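PDB 1UJC: phosphohistidine phosphatase sixA from Escherichia coli, which dephosphorylates phosphohistidine in the HPt domain of the ArcB sensor, acting within the multistep His-Asp phosphorelay. Local coordinates for residues A[21-26]-A[57-62]; A[28-33]-A[150-155]; A[74-79]-A[89-94]. All coordinates share one frame; numbering follows the deposited sequence.

Interactions 1 and 2 sit side by side, their centres about 13 Å apart, and share helix 25-40: its start lies in interaction 1, and its following turns face the end of the modelled chain in interaction 2. They touch where Thr59 CG2 packs 3.5 Å from Ser31 OG. Interaction 1 is nearest the bound tungstate, with the Leu23 side chain about 8 Å from the ion; in interaction 2 the side chain of Glu30 is about 11 Å from the bound tungstate. Interaction 3 lies by the outermost strand 74-75, its centre about 21 Å from that of interaction 1 and about 25 Å from that of interaction 2, on the opposite side of the chain's centre from interaction 2.

Interaction 1: A[21-26]-A[57-62]; sequences RPLTTN and EQTLEE
Leu23 lays its side chain over Gln58 and Thr59, two consecutive residues of the helical segment 57-62. Its CB rests against the flat amide of Gln58, 3.3 Å from Gln58 CD, while the methyl CD2 goes further in and meets Thr59 OG1 at 3.4 Å; the Leu23 and Thr59 side chains cross at about a right angle. The Gln58 chain is fully extended, with CG swung opposite the backbone N (chi1 -156°), and this carries the amide out from the helix to the backbone of segment 21-26. There Leu23 N donates to Gln58 OE1 over 2.7 Å, a nearly straight bond (165° at the hydrogen) whose donor stands 39° out of the carbonyl plane. The other end of the amide is used too: Gln58 NE2 donates to a water 2.9 Å away, and that water donates to Leu23 O. Both polar backbone atoms of Leu23 are thus served by one side chain, directly at N and through water at O, which fixes which way round the amide sits.

Thr59 OG1 has its polar partners in Arg55 O, one turn back in the helix, and Gly9 N, so what it offers Leu23 is van der Waals contact alone. Thr24, next along, is the N-cap of helix 25-40, its OG1 bonded to Gly27 N. The contact therefore joins the loop entering helix 25-40 to the first turns of helix 54-66, close to the anion pocket: Arg55, a tungstate-pocket residue, also touches Leu23. Thr59 packs on Ser31 of helix 25-40 and on Ile106 of strand 102-107, so the contact borders both that helix and the sheet.

Interaction 2: A[28-33]-A[150-155]; sequences CDESRL and MSPCNL
Glu30 and Pro152 meet with their side chains crossing at about a right angle. The pyrrolidine ring of Pro152 comes up against the flank of the Glu30 chain, with Pro152 CG 4.1 Å from Glu30 CB and Pro152 CB 3.9 Å from Glu30 CD. Glu30 CG stands beside its own backbone N (chi1 -59°) and the chain is extended beyond it, which lays the carboxylate alongside the ring, Glu30 OE2 3.8 Å from Pro152 CB. The proline thus touches this acid at both its root and its end.

One turn along the helix, Leu33 leans on the same loop less closely, with Leu33 CD2 4.2 Å from Pro152 O. Leu155 answers from the other segment: its CD1 lies 4.4 Å from Leu33 O, so here each leucine methyl faces a backbone oxygen of the opposite segment. Pro152 and Leu155 both also touch Met34, and Leu155 reaches Trp37, so the loop that follows strand 144-150 lies along one side of helix 25-40. This fastens the C-terminal end of the modelled chain to the first helix of the phosphatase fold.

No hydrogen bond links the two segments, and the surface they bury, 184 Å² in all, is held by van der Waals contact. The charge of Glu30 finds its mate in Lys156, the next residue after the segment and the last one modelled, through a salt bridge from OE2 to NZ; the proline packs against the acid's carbon chain, while the ionic tie likely adds an electrostatic hold on the chain end.

Interaction 3: A[74-79]-A[89-94]; sequences EVLPEL and SAYLQA
Tyr91 OH donates to Glu74 OE1 over 2.8 Å, reaching the lone pair on the side of that oxygen away from OE2. The carboxylate oxygen lies in the plane of the phenol ring, at its edge, while the carboxylate itself is turned 37° from the ring. Glu74 OE2 forms a salt bridge with Arg47 NE, which would be expected to stabilise the negative charge of the carboxylate that Tyr91 addresses.

Leu76 uses the ring's face. Its CD2 stands 3.9 Å from the centroid of the Tyr91 ring and only 3° off the normal, a CH-pi contact centred almost exactly on the ring. Tyr91 gets there because its ring carbon CG points opposite the backbone N (chi1 -166°), sending the phenol from helix 85-98 toward the strand. The strand 74-75 is the edge of the mixed sheet, and the helix belongs to the beta-alpha-beta crossover that leads from it, past strand 47-50, to the parallel strand 102-107. Leu49 of the strand passed over also touches Glu74, Leu76 and Tyr91. A leucine in place of Tyr91 would probably leave Glu74 OE1 without its phenol donor and deprive the Leu76 methyl of the flat face it sits on.

Interaction 1: A[21-26]-A[57-62]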
ATOM      1  N   ARG A  21     -11.693  -7.650 -10.835  1.00 13.94           N
ATOM      2  CA  ARG A  21     -11.316  -6.697 -11.883  1.00 14.35           C
ATOM      3  C   ARG A  21      -9.799  -6.687 -11.997  1.00 14.36           C
ATOM      4  O   ARG A  21      -9.099  -6.460 -11.013  1.00 13.71           O
ATOM      5  CB  ARG A  21     -11.790  -5.285 -11.529  1.00 14.37           C
ATOM      6  CG  ARG A  21     -13.296  -5.100 -11.481  1.00 16.12           C
ATOM      7  CD  ARG A  21     -13.645  -3.847 -10.687  1.00 17.54           C
ATOM      8  NE  ARG A  21     -12.902  -2.679 -11.150  1.00 20.72           N
ATOM      9  CZ  ARG A  21     -12.617  -1.630 -10.388  1.00 20.59           C
ATOM     10  NH1 ARG A  21     -13.013  -1.606  -9.122  1.00 19.24           N
ATOM     11  NH2 ARG A  21     -11.933  -0.607 -10.889  1.00 23.66           N
ATOM     12  N   PRO A  22      -9.265  -6.940 -13.201  1.00 16.49           N
ATOM     13  CA  PRO A  22      -7.812  -6.946 -13.385  1.00 15.30           C
ATOM     14  C   PRO A  22      -7.236  -5.539 -13.547  1.00 15.68           C
ATOM     15  O   PRO A  22      -7.971  -4.560 -13.688  1.00 11.55           O
ATOM     16  CB  PRO A  22      -7.637  -7.781 -14.647  1.00 17.17           C
ATOM     17  CG  PRO A  22      -8.825  -7.352 -15.461  1.00 17.24           C
ATOM     18  CD  PRO A  22      -9.953  -7.359 -14.437  1.00 16.34           C
ATOM     19  N   LEU A  23      -5.912  -5.450 -13.535  1.00 15.38           N
ATOM     20  CA  LEU A  23      -5.233  -4.173 -13.692  1.00 16.15           C
ATOM     21  C   LEU A  23      -5.193  -3.841 -15.183  1.00 17.10           C
ATOM     22  O   LEU A  23      -5.221  -4.736 -16.020  1.00 16.58           O
ATOM     23  CB  LEU A  23      -3.811  -4.289 -13.136  1.00 17.50           C
ATOM     24  CG  LEU A  23      -3.274  -3.237 -12.159  1.00 20.47           C
ATOM     25  CD1 LEU A  23      -4.357  -2.812 -11.165  1.00 17.96           C
ATOM     26  CD2 LEU A  23      -2.067  -3.819 -11.432  1.00 18.89           C
ATOM     27  N   THR A  24      -5.161  -2.558 -15.521  1.00 18.20           N
ATOM     28  CA  THR A  24      -5.074  -2.165 -16.926  1.00 18.92           C
ATOM     29  C   THR A  24      -3.587  -2.065 -17.265  1.00 18.89           C
ATOM     30  O   THR A  24      -2.733  -2.073 -16.375  1.00 18.64           O
ATOM     31  CB  THR A  24      -5.683  -0.779 -17.181  1.00 19.05           C
ATOM     32  OG1 THR A  24      -4.861   0.214 -16.552  1.00 17.21           O
ATOM     33  CG2 THR A  24      -7.103  -0.694 -16.624  1.00 19.68           C
ATOM     34  N   THR A  25      -3.285  -1.959 -18.553  1.00 19.17           N
ATOM     35  CA  THR A  25      -1.912  -1.830 -19.011  1.00 20.02           C
ATOM     36  C   THR A  25      -1.263  -0.623 -18.342  1.00 18.13           C
ATOM     37  O   THR A  25      -0.138  -0.708 -17.851  1.00 18.68           O
ATOM     38  CB  THR A  25      -1.874  -1.657 -20.538  1.00 20.84           C
ATOM     39  OG1 THR A  25      -2.344  -2.863 -21.153  1.00 25.43           O
ATOM     40  CG2 THR A  25      -0.471  -1.357 -21.015  1.00 20.76           C
ATOM     41  N   ASN A  26      -1.979   0.496 -18.325  1.00 17.98           N
ATOM     42  CA  ASN A  26      -1.487   1.726 -17.706  1.00 17.12           C
ATOM     43  C   ASN A  26      -1.297   1.487 -16.212  1.00 16.34           C
ATOM     44  O   ASN A  26      -0.296   1.907 -15.633  1.00 16.52           O
ATOM     45  CB  ASN A  26      -2.483   2.871 -17.940  1.00 18.44           C
ATOM     46  CG  ASN A  26      -2.153   4.117 -17.132  1.00 19.97           C
ATOM     47  OD1 ASN A  26      -1.146   4.793 -17.375  1.00 19.16           O
ATOM     48  ND2 ASN A  26      -3.004   4.424 -16.156  1.00 19.90           N
ATOM     49  N   GLU A  57      -3.422  -7.605  -5.650  1.00 10.03           N
ATOM     50  CA  GLU A  57      -2.416  -8.636  -5.851  1.00 12.53           C
ATOM     51  C   GLU A  57      -1.620  -8.416  -7.142  1.00 11.91           C
ATOM     52  O   GLU A  57      -0.410  -8.620  -7.169  1.00 13.71           O
ATOM     53  CB  GLU A  57      -3.088 -10.017  -5.859  1.00 13.13           C
ATOM     54  CG  GLU A  57      -3.891 -10.304  -4.594  1.00 15.28           C
ATOM     55  CD  GLU A  57      -4.630 -11.635  -4.634  1.00 16.89           C
ATOM     56  OE1 GLU A  57      -5.114 -12.019  -5.722  1.00 15.35           O
ATOM     57  OE2 GLU A  57      -4.746 -12.283  -3.572  1.00 16.26           O
ATOM     58  N   GLN A  58      -2.293  -7.989  -8.207  1.00 10.86           N
ATOM     59  CA  GLN A  58      -1.612  -7.760  -9.473  1.00 11.40           C
ATOM     60  C   GLN A  58      -0.680  -6.556  -9.359  1.00 11.17           C
ATOM     61  O   GLN A  58       0.400  -6.541  -9.944  1.00 11.28           O
ATOM     62  CB  GLN A  58      -2.619  -7.526 -10.594  1.00 13.56           C
ATOM     63  CG  GLN A  58      -2.054  -7.856 -11.960  1.00 13.37           C
ATOM     64  CD  GLN A  58      -3.002  -7.518 -13.088  1.00 14.69           C
ATOM     65  OE1 GLN A  58      -4.217  -7.476 -12.904  1.00 15.55           O
ATOM     66  NE2 GLN A  58      -2.448  -7.294 -14.272  1.00 15.70           N
ATOM     67  N   THR A  59      -1.105  -5.543  -8.614  1.00 11.23           N
ATOM     68  CA  THR A  59      -0.269  -4.370  -8.414  1.00 11.77           C
ATOM     69  C   THR A  59       1.005  -4.851  -7.719  1.00 11.60           C
ATOM     70  O   THR A  59       2.112  -4.423  -8.052  1.00 11.16           O
ATOM     71  CB  THR A  59      -0.974  -3.330  -7.529  1.00  9.91           C
ATOM     72  OG1 THR A  59      -2.096  -2.784  -8.235  1.00 12.89           O
ATOM     73  CG2 THR A  59      -0.016  -2.211  -7.158  1.00 13.67           C
ATOM     74  N   LEU A  60       0.834  -5.769  -6.770  1.00 13.11           N
ATOM     75  CA  LEU A  60       1.952  -6.341  -6.022  1.00 12.60           C
ATOM     76  C   LEU A  60       2.898  -7.075  -6.978  1.00 13.03           C
ATOM     77  O   LEU A  60       4.114  -6.925  -6.889  1.00 11.85           O
ATOM     78  CB  LEU A  60       1.432  -7.329  -4.972  1.00 14.42           C
ATOM     79  CG  LEU A  60       2.286  -7.669  -3.741  1.00 16.76           C
ATOM     80  CD1 LEU A  60       1.908  -9.062  -3.267  1.00 14.95           C
ATOM     81  CD2 LEU A  60       3.770  -7.614  -4.053  1.00 15.74           C
ATOM     82  N   GLU A  61       2.333  -7.881  -7.875  1.00 14.28           N
ATOM     83  CA  GLU A  61       3.134  -8.632  -8.846  1.00 16.96           C
ATOM     84  C   GLU A  61       4.036  -7.672  -9.600  1.00 15.57           C
ATOM     85  O   GLU A  61       5.254  -7.841  -9.649  1.00 16.99           O
ATOM     86  CB  GLU A  61       2.254  -9.334  -9.890  1.00 20.07           C
ATOM     87  CG  GLU A  61       1.238 -10.327  -9.381  1.00 25.01           C
ATOM     88  CD  GLU A  61       0.347 -10.858 -10.508  1.00 27.69           C
ATOM     89  OE1 GLU A  61      -0.643 -11.551 -10.198  1.00 26.85           O
ATOM     90  OE2 GLU A  61       0.641 -10.580 -11.703  1.00 26.32           O
ATOM     91  N   GLU A  62       3.408  -6.664 -10.196  1.00 15.97           N
ATOM     92  CA  GLU A  62       4.103  -5.657 -10.987  1.00 14.90           C
ATOM     93  C   GLU A  62       5.226  -4.981 -10.211  1.00 14.73           C
ATOM     94  O   GLU A  62       6.343  -4.830 -10.714  1.00 13.46           O
ATOM     95  CB  GLU A  62       3.089  -4.623 -11.488  1.00 16.14           C
ATOM     96  CG  GLU A  62       2.090  -5.198 -12.490  1.00 18.36           C
ATOM     97  CD  GLU A  62       2.731  -5.536 -13.827  1.00 21.61           C
ATOM     98  OE1 GLU A  62       2.399  -6.592 -14.414  1.00 20.36           O
ATOM     99  OE2 GLU A  62       3.563  -4.735 -14.297  1.00 21.01           O
TER
HETATM  100  O   HOH W   1      -3.868  -6.778 -16.749  1.00 18.07           O

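Interaction 2: A[28-33]-A[150-155]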
ATOM      1  N   CYS A  28      -0.538  -1.168 -14.800  1.00 14.07           N
ATOM      2  CA  CYS A  28       0.674  -1.959 -14.653  1.00 14.95           C
ATOM      3  C   CYS A  28       1.870  -1.035 -14.840  1.00 15.59           C
ATOM      4  O   CYS A  28       2.788  -1.017 -14.020  1.00 16.45           O
ATOM      5  CB  CYS A  28       0.727  -3.077 -15.705  1.00 14.67           C
ATOM      6  SG  CYS A  28      -0.393  -4.469 -15.407  1.00 15.44           S
ATOM      7  N   ASP A  29       1.846  -0.259 -15.920  1.00 17.01           N
ATOM      8  CA  ASP A  29       2.936   0.660 -16.218  1.00 17.25           C
ATOM      9  C   ASP A  29       3.238   1.595 -15.053  1.00 16.51           C
ATOM     10  O   ASP A  29       4.386   1.711 -14.625  1.00 16.28           O
ATOM     11  CB  ASP A  29       2.619   1.496 -17.462  1.00 20.07           C
ATOM     12  CG  ASP A  29       2.402   0.646 -18.706  1.00 24.28           C
ATOM     13  OD1 ASP A  29       3.158  -0.325 -18.922  1.00 25.26           O
ATOM     14  OD2 ASP A  29       1.478   0.967 -19.479  1.00 26.34           O
ATOM     15  N   GLU A  30       2.206   2.258 -14.536  1.00 15.69           N
ATOM     16  CA  GLU A  30       2.394   3.186 -13.430  1.00 15.89           C
ATOM     17  C   GLU A  30       2.822   2.495 -12.149  1.00 15.46           C
ATOM     18  O   GLU A  30       3.562   3.070 -11.350  1.00 13.72           O
ATOM     19  CB  GLU A  30       1.119   3.980 -13.167  1.00 14.58           C
ATOM     20  CG  GLU A  30       0.646   4.778 -14.354  1.00 17.14           C
ATOM     21  CD  GLU A  30      -0.410   5.780 -13.971  1.00 18.98           C
ATOM     22  OE1 GLU A  30      -1.332   5.404 -13.213  1.00 17.25           O
ATOM     23  OE2 GLU A  30      -0.320   6.939 -14.429  1.00 21.61           O
ATOM     24  N   SER A  31       2.356   1.270 -11.940  1.00 14.82           N
ATOM     25  CA  SER A  31       2.744   0.553 -10.737  1.00 14.82           C
ATOM     26  C   SER A  31       4.235   0.231 -10.784  1.00 14.38           C
ATOM     27  O   SER A  31       4.914   0.274  -9.758  1.00 12.92           O
ATOM     28  CB  SER A  31       1.913  -0.721 -10.579  1.00 14.59           C
ATOM     29  OG  SER A  31       0.630  -0.407 -10.060  1.00 16.61           O
ATOM     30  N   ARG A  32       4.740  -0.083 -11.977  1.00 14.33           N
ATOM     31  CA  ARG A  32       6.160  -0.380 -12.146  1.00 14.36           C
ATOM     32  C   ARG A  32       6.949   0.914 -11.978  1.00 14.53           C
ATOM     33  O   ARG A  32       8.066   0.917 -11.456  1.00 12.89           O
ATOM     34  CB  ARG A  32       6.442  -0.977 -13.533  1.00 15.04           C
ATOM     35  CG  ARG A  32       6.216  -2.484 -13.644  1.00 16.87           C
ATOM     36  CD  ARG A  32       6.978  -3.071 -14.844  1.00 22.45           C
ATOM     37  NE  ARG A  32       7.146  -4.521 -14.733  1.00 27.22           N
ATOM     38  CZ  ARG A  32       6.300  -5.420 -15.230  1.00 29.07           C
ATOM     39  NH1 ARG A  32       5.221  -5.025 -15.886  1.00 30.61           N
ATOM     40  NH2 ARG A  32       6.524  -6.717 -15.061  1.00 27.71           N
ATOM     41  N   LEU A  33       6.349   2.015 -12.424  1.00 15.31           N
ATOM     42  CA  LEU A  33       6.969   3.332 -12.332  1.00 15.79           C
ATOM     43  C   LEU A  33       7.233   3.681 -10.865  1.00 15.56           C
ATOM     44  O   LEU A  33       8.337   4.101 -10.501  1.00 13.38           O
ATOM     45  CB  LEU A  33       6.044   4.377 -12.962  1.00 18.17           C
ATOM     46  CG  LEU A  33       6.589   5.781 -13.231  1.00 22.95           C
ATOM     47  CD1 LEU A  33       7.826   5.693 -14.119  1.00 24.67           C
ATOM     48  CD2 LEU A  33       5.509   6.617 -13.919  1.00 23.32           C
ATOM     49  N   MET A 150       3.702  10.309  -2.703  1.00 16.46           N
ATOM     50  CA  MET A 150       4.208  10.415  -4.063  1.00 17.11           C
ATOM     51  C   MET A 150       3.232   9.746  -5.016  1.00 16.83           C
ATOM     52  O   MET A 150       2.679   8.698  -4.702  1.00 16.50           O
ATOM     53  CB  MET A 150       5.577   9.732  -4.150  1.00 17.07           C
ATOM     54  CG  MET A 150       6.224   9.746  -5.526  1.00 18.64           C
ATOM     55  SD  MET A 150       6.616  11.405  -6.106  1.00 17.32           S
ATOM     56  CE  MET A 150       7.882  11.883  -4.928  1.00 18.66           C
ATOM     57  N   SER A 151       3.011  10.348  -6.180  1.00 18.17           N
ATOM     58  CA  SER A 151       2.094   9.753  -7.150  1.00 18.13           C
ATOM     59  C   SER A 151       2.729   9.686  -8.536  1.00 18.08           C
ATOM     60  O   SER A 151       3.660  10.436  -8.840  1.00 16.88           O
ATOM     61  CB  SER A 151       0.777  10.541  -7.191  1.00 18.98           C
ATOM     62  OG  SER A 151       0.991  11.901  -7.510  1.00 22.30           O
ATOM     63  N   PRO A 152       2.240   8.775  -9.396  1.00 17.57           N
ATOM     64  CA  PRO A 152       2.782   8.628 -10.748  1.00 18.77           C
ATOM     65  C   PRO A 152       2.896   9.945 -11.512  1.00 19.81           C
ATOM     66  O   PRO A 152       3.796  10.112 -12.334  1.00 20.44           O
ATOM     67  CB  PRO A 152       1.799   7.664 -11.410  1.00 17.94           C
ATOM     68  CG  PRO A 152       1.367   6.812 -10.279  1.00 18.18           C
ATOM     69  CD  PRO A 152       1.133   7.826  -9.180  1.00 18.40           C
ATOM     70  N   CYS A 153       1.989  10.880 -11.248  1.00 20.46           N
ATOM     71  CA  CYS A 153       2.035  12.156 -11.948  1.00 22.25           C
ATOM     72  C   CYS A 153       3.154  13.058 -11.439  1.00 22.35           C
ATOM     73  O   CYS A 153       3.750  13.798 -12.219  1.00 24.22           O
ATOM     74  CB  CYS A 153       0.690  12.886 -11.843  1.00 22.78           C
ATOM     75  SG  CYS A 153       0.386  13.766 -10.293  1.00 26.07           S
ATOM     76  N   ASN A 154       3.444  13.005 -10.142  1.00 23.13           N
ATOM     77  CA  ASN A 154       4.508  13.843  -9.583  1.00 24.85           C
ATOM     78  C   ASN A 154       5.870  13.291  -9.982  1.00 26.16           C
ATOM     79  O   ASN A 154       6.907  13.782  -9.543  1.00 27.59           O
ATOM     80  CB  ASN A 154       4.431  13.908  -8.057  1.00 24.04           C
ATOM     81  CG  ASN A 154       5.437  14.893  -7.464  1.00 24.70           C
ATOM     82  OD1 ASN A 154       5.854  14.756  -6.318  1.00 23.40           O
ATOM     83  ND2 ASN A 154       5.822  15.897  -8.250  1.00 23.96           N
ATOM     84  N   LEU A 155       5.859  12.238 -10.786  1.00 27.03           N
ATOM     85  CA  LEU A 155       7.093  11.633 -11.271  1.00 29.04           C
ATOM     86  C   LEU A 155       7.052  11.808 -12.782  1.00 31.34           C
ATOM     87  O   LEU A 155       7.997  12.328 -13.383  1.00 33.28           O
ATOM     88  CB  LEU A 155       7.147  10.138 -10.930  1.00 28.94           C
ATOM     89  CG  LEU A 155       7.109   9.701  -9.461  1.00 29.54           C
ATOM     90  CD1 LEU A 155       7.228   8.186  -9.381  1.00 29.72           C
ATOM     91  CD2 LEU A 155       8.251  10.353  -8.694  1.00 29.96           C
TER

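Interaction 3: A[74-79]-A[89-94]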
ATOM      1  N   GLU A  74       1.511 -11.402   2.792  1.00 20.35           N
ATOM      2  CA  GLU A  74       0.403 -11.748   3.655  1.00 16.78           C
ATOM      3  C   GLU A  74      -0.861 -11.119   3.100  1.00 15.07           C
ATOM      4  O   GLU A  74      -0.979  -9.895   3.033  1.00 12.43           O
ATOM      5  CB  GLU A  74       0.689 -11.250   5.072  1.00 16.98           C
ATOM      6  CG  GLU A  74       1.901 -11.927   5.679  1.00 17.24           C
ATOM      7  CD  GLU A  74       2.790 -10.981   6.461  1.00 15.02           C
ATOM      8  OE1 GLU A  74       2.363 -10.497   7.534  1.00 11.90           O
ATOM      9  OE2 GLU A  74       3.921 -10.723   5.992  1.00 15.87           O
ATOM     10  N   VAL A  75      -1.788 -11.972   2.678  1.00 12.39           N
ATOM     11  CA  VAL A  75      -3.056 -11.526   2.124  1.00 12.74           C
ATOM     12  C   VAL A  75      -3.987 -11.290   3.302  1.00 13.77           C
ATOM     13  O   VAL A  75      -4.358 -12.235   4.003  1.00 13.67           O
ATOM     14  CB  VAL A  75      -3.655 -12.595   1.189  1.00 13.78           C
ATOM     15  CG1 VAL A  75      -4.973 -12.099   0.605  1.00 12.11           C
ATOM     16  CG2 VAL A  75      -2.667 -12.907   0.066  1.00 13.05           C
ATOM     17  N   LEU A  76      -4.346 -10.028   3.517  1.00 11.63           N
ATOM     18  CA  LEU A  76      -5.204  -9.637   4.630  1.00 13.66           C
ATOM     19  C   LEU A  76      -6.616  -9.273   4.199  1.00 12.50           C
ATOM     20  O   LEU A  76      -6.807  -8.400   3.356  1.00 12.36           O
ATOM     21  CB  LEU A  76      -4.588  -8.438   5.372  1.00 13.85           C
ATOM     22  CG  LEU A  76      -3.397  -8.642   6.315  1.00 16.11           C
ATOM     23  CD1 LEU A  76      -2.243  -9.288   5.579  1.00 15.68           C
ATOM     24  CD2 LEU A  76      -2.973  -7.283   6.888  1.00 13.99           C
ATOM     25  N   PRO A  77      -7.629  -9.935   4.783  1.00 12.39           N
ATOM     26  CA  PRO A  77      -9.021  -9.644   4.431  1.00 12.08           C
ATOM     27  C   PRO A  77      -9.437  -8.227   4.820  1.00 12.70           C
ATOM     28  O   PRO A  77     -10.344  -7.658   4.220  1.00 12.06           O
ATOM     29  CB  PRO A  77      -9.806 -10.694   5.213  1.00 12.27           C
ATOM     30  CG  PRO A  77      -8.843 -11.847   5.305  1.00 13.09           C
ATOM     31  CD  PRO A  77      -7.545 -11.135   5.634  1.00 13.27           C
ATOM     32  N   GLU A  78      -8.775  -7.660   5.826  1.00 12.66           N
ATOM     33  CA  GLU A  78      -9.123  -6.315   6.277  1.00 13.06           C
ATOM     34  C   GLU A  78      -8.538  -5.207   5.409  1.00 12.65           C
ATOM     35  O   GLU A  78      -8.667  -4.034   5.743  1.00 12.40           O
ATOM     36  CB  GLU A  78      -8.697  -6.115   7.734  1.00 13.90           C
ATOM     37  CG  GLU A  78      -9.388  -7.056   8.704  1.00 14.90           C
ATOM     38  CD  GLU A  78     -10.904  -6.914   8.687  1.00 17.77           C
ATOM     39  OE1 GLU A  78     -11.578  -7.774   9.296  1.00 19.06           O
ATOM     40  OE2 GLU A  78     -11.424  -5.952   8.074  1.00 15.68           O
ATOM     41  N   LEU A  79      -7.904  -5.584   4.302  1.00 12.93           N
ATOM     42  CA  LEU A  79      -7.319  -4.612   3.380  1.00 13.54           C
ATOM     43  C   LEU A  79      -8.239  -4.346   2.192  1.00 13.38           C
ATOM     44  O   LEU A  79      -7.911  -3.565   1.298  1.00 15.74           O
ATOM     45  CB  LEU A  79      -5.946  -5.088   2.890  1.00 11.13           C
ATOM     46  CG  LEU A  79      -4.832  -4.963   3.932  1.00 12.34           C
ATOM     47  CD1 LEU A  79      -3.521  -5.515   3.393  1.00 11.57           C
ATOM     48  CD2 LEU A  79      -4.681  -3.500   4.314  1.00 11.45           C
ATOM     49  N   SER A  89      -4.498  -1.274  11.618  1.00 13.11           N
ATOM     50  CA  SER A  89      -3.654  -0.492  12.513  1.00 13.72           C
ATOM     51  C   SER A  89      -2.995  -1.385  13.570  1.00 13.72           C
ATOM     52  O   SER A  89      -1.791  -1.281  13.827  1.00 14.13           O
ATOM     53  CB  SER A  89      -4.507   0.578  13.199  1.00 15.04           C
ATOM     54  OG  SER A  89      -3.828   1.155  14.293  1.00 20.40           O
ATOM     55  N   ALA A  90      -3.792  -2.260  14.176  1.00 11.27           N
ATOM     56  CA  ALA A  90      -3.293  -3.170  15.203  1.00 10.14           C
ATOM     57  C   ALA A  90      -2.307  -4.192  14.632  1.00 10.26           C
ATOM     58  O   ALA A  90      -1.337  -4.568  15.291  1.00 11.20           O
ATOM     59  CB  ALA A  90      -4.461  -3.889  15.871  1.00 10.09           C
ATOM     60  N   TYR A  91      -2.562  -4.645  13.409  1.00 10.59           N
ATOM     61  CA  TYR A  91      -1.687  -5.615  12.760  1.00 11.78           C
ATOM     62  C   TYR A  91      -0.322  -4.939  12.573  1.00 11.76           C
ATOM     63  O   TYR A  91       0.723  -5.529  12.854  1.00 11.35           O
ATOM     64  CB  TYR A  91      -2.280  -6.021  11.402  1.00 11.55           C
ATOM     65  CG  TYR A  91      -1.668  -7.252  10.753  1.00 11.39           C
ATOM     66  CD1 TYR A  91      -2.327  -8.483  10.788  1.00 12.18           C
ATOM     67  CD2 TYR A  91      -0.456  -7.177  10.062  1.00 10.74           C
ATOM     68  CE1 TYR A  91      -1.799  -9.604  10.146  1.00 11.57           C
ATOM     69  CE2 TYR A  91       0.080  -8.294   9.418  1.00 10.27           C
ATOM     70  CZ  TYR A  91      -0.598  -9.503   9.463  1.00 12.71           C
ATOM     71  OH  TYR A  91      -0.080 -10.610   8.824  1.00 13.19           O
ATOM     72  N   LEU A  92      -0.341  -3.691  12.113  1.00 11.44           N
ATOM     73  CA  LEU A  92       0.890  -2.942  11.896  1.00 10.77           C
ATOM     74  C   LEU A  92       1.643  -2.684  13.201  1.00 10.98           C
ATOM     75  O   LEU A  92       2.871  -2.764  13.236  1.00 10.80           O
ATOM     76  CB  LEU A  92       0.590  -1.619  11.180  1.00  9.71           C
ATOM     77  CG  LEU A  92       0.433  -1.729   9.660  1.00 11.11           C
ATOM     78  CD1 LEU A  92      -0.192  -0.459   9.087  1.00 11.23           C
ATOM     79  CD2 LEU A  92       1.795  -1.986   9.037  1.00 11.61           C
ATOM     80  N   GLN A  93       0.909  -2.386  14.272  1.00 10.84           N
ATOM     81  CA  GLN A  93       1.536  -2.138  15.566  1.00 10.98           C
ATOM     82  C   GLN A  93       2.206  -3.429  16.037  1.00 11.30           C
ATOM     83  O   GLN A  93       3.290  -3.398  16.620  1.00  9.89           O
ATOM     84  CB  GLN A  93       0.497  -1.655  16.594  1.00 11.34           C
ATOM     85  CG  GLN A  93       1.028  -1.552  18.028  1.00 13.46           C
ATOM     86  CD  GLN A  93       0.128  -0.750  18.960  1.00 14.10           C
ATOM     87  OE1 GLN A  93      -1.102  -0.796  18.855  1.00 16.88           O
ATOM     88  NE2 GLN A  93       0.741  -0.021  19.890  1.00 13.39           N
ATOM     89  N   ALA A  94       1.560  -4.562  15.768  1.00 12.19           N
ATOM     90  CA  ALA A  94       2.109  -5.860  16.139  1.00 12.65           C
ATOM     91  C   ALA A  94       3.471  -6.026  15.472  1.00 12.75           C
ATOM     92  O   ALA A  94       4.477  -6.246  16.144  1.00 13.57           O
ATOM     93  CB  ALA A  94       1.179  -6.976  15.698  1.00 11.99           C
TER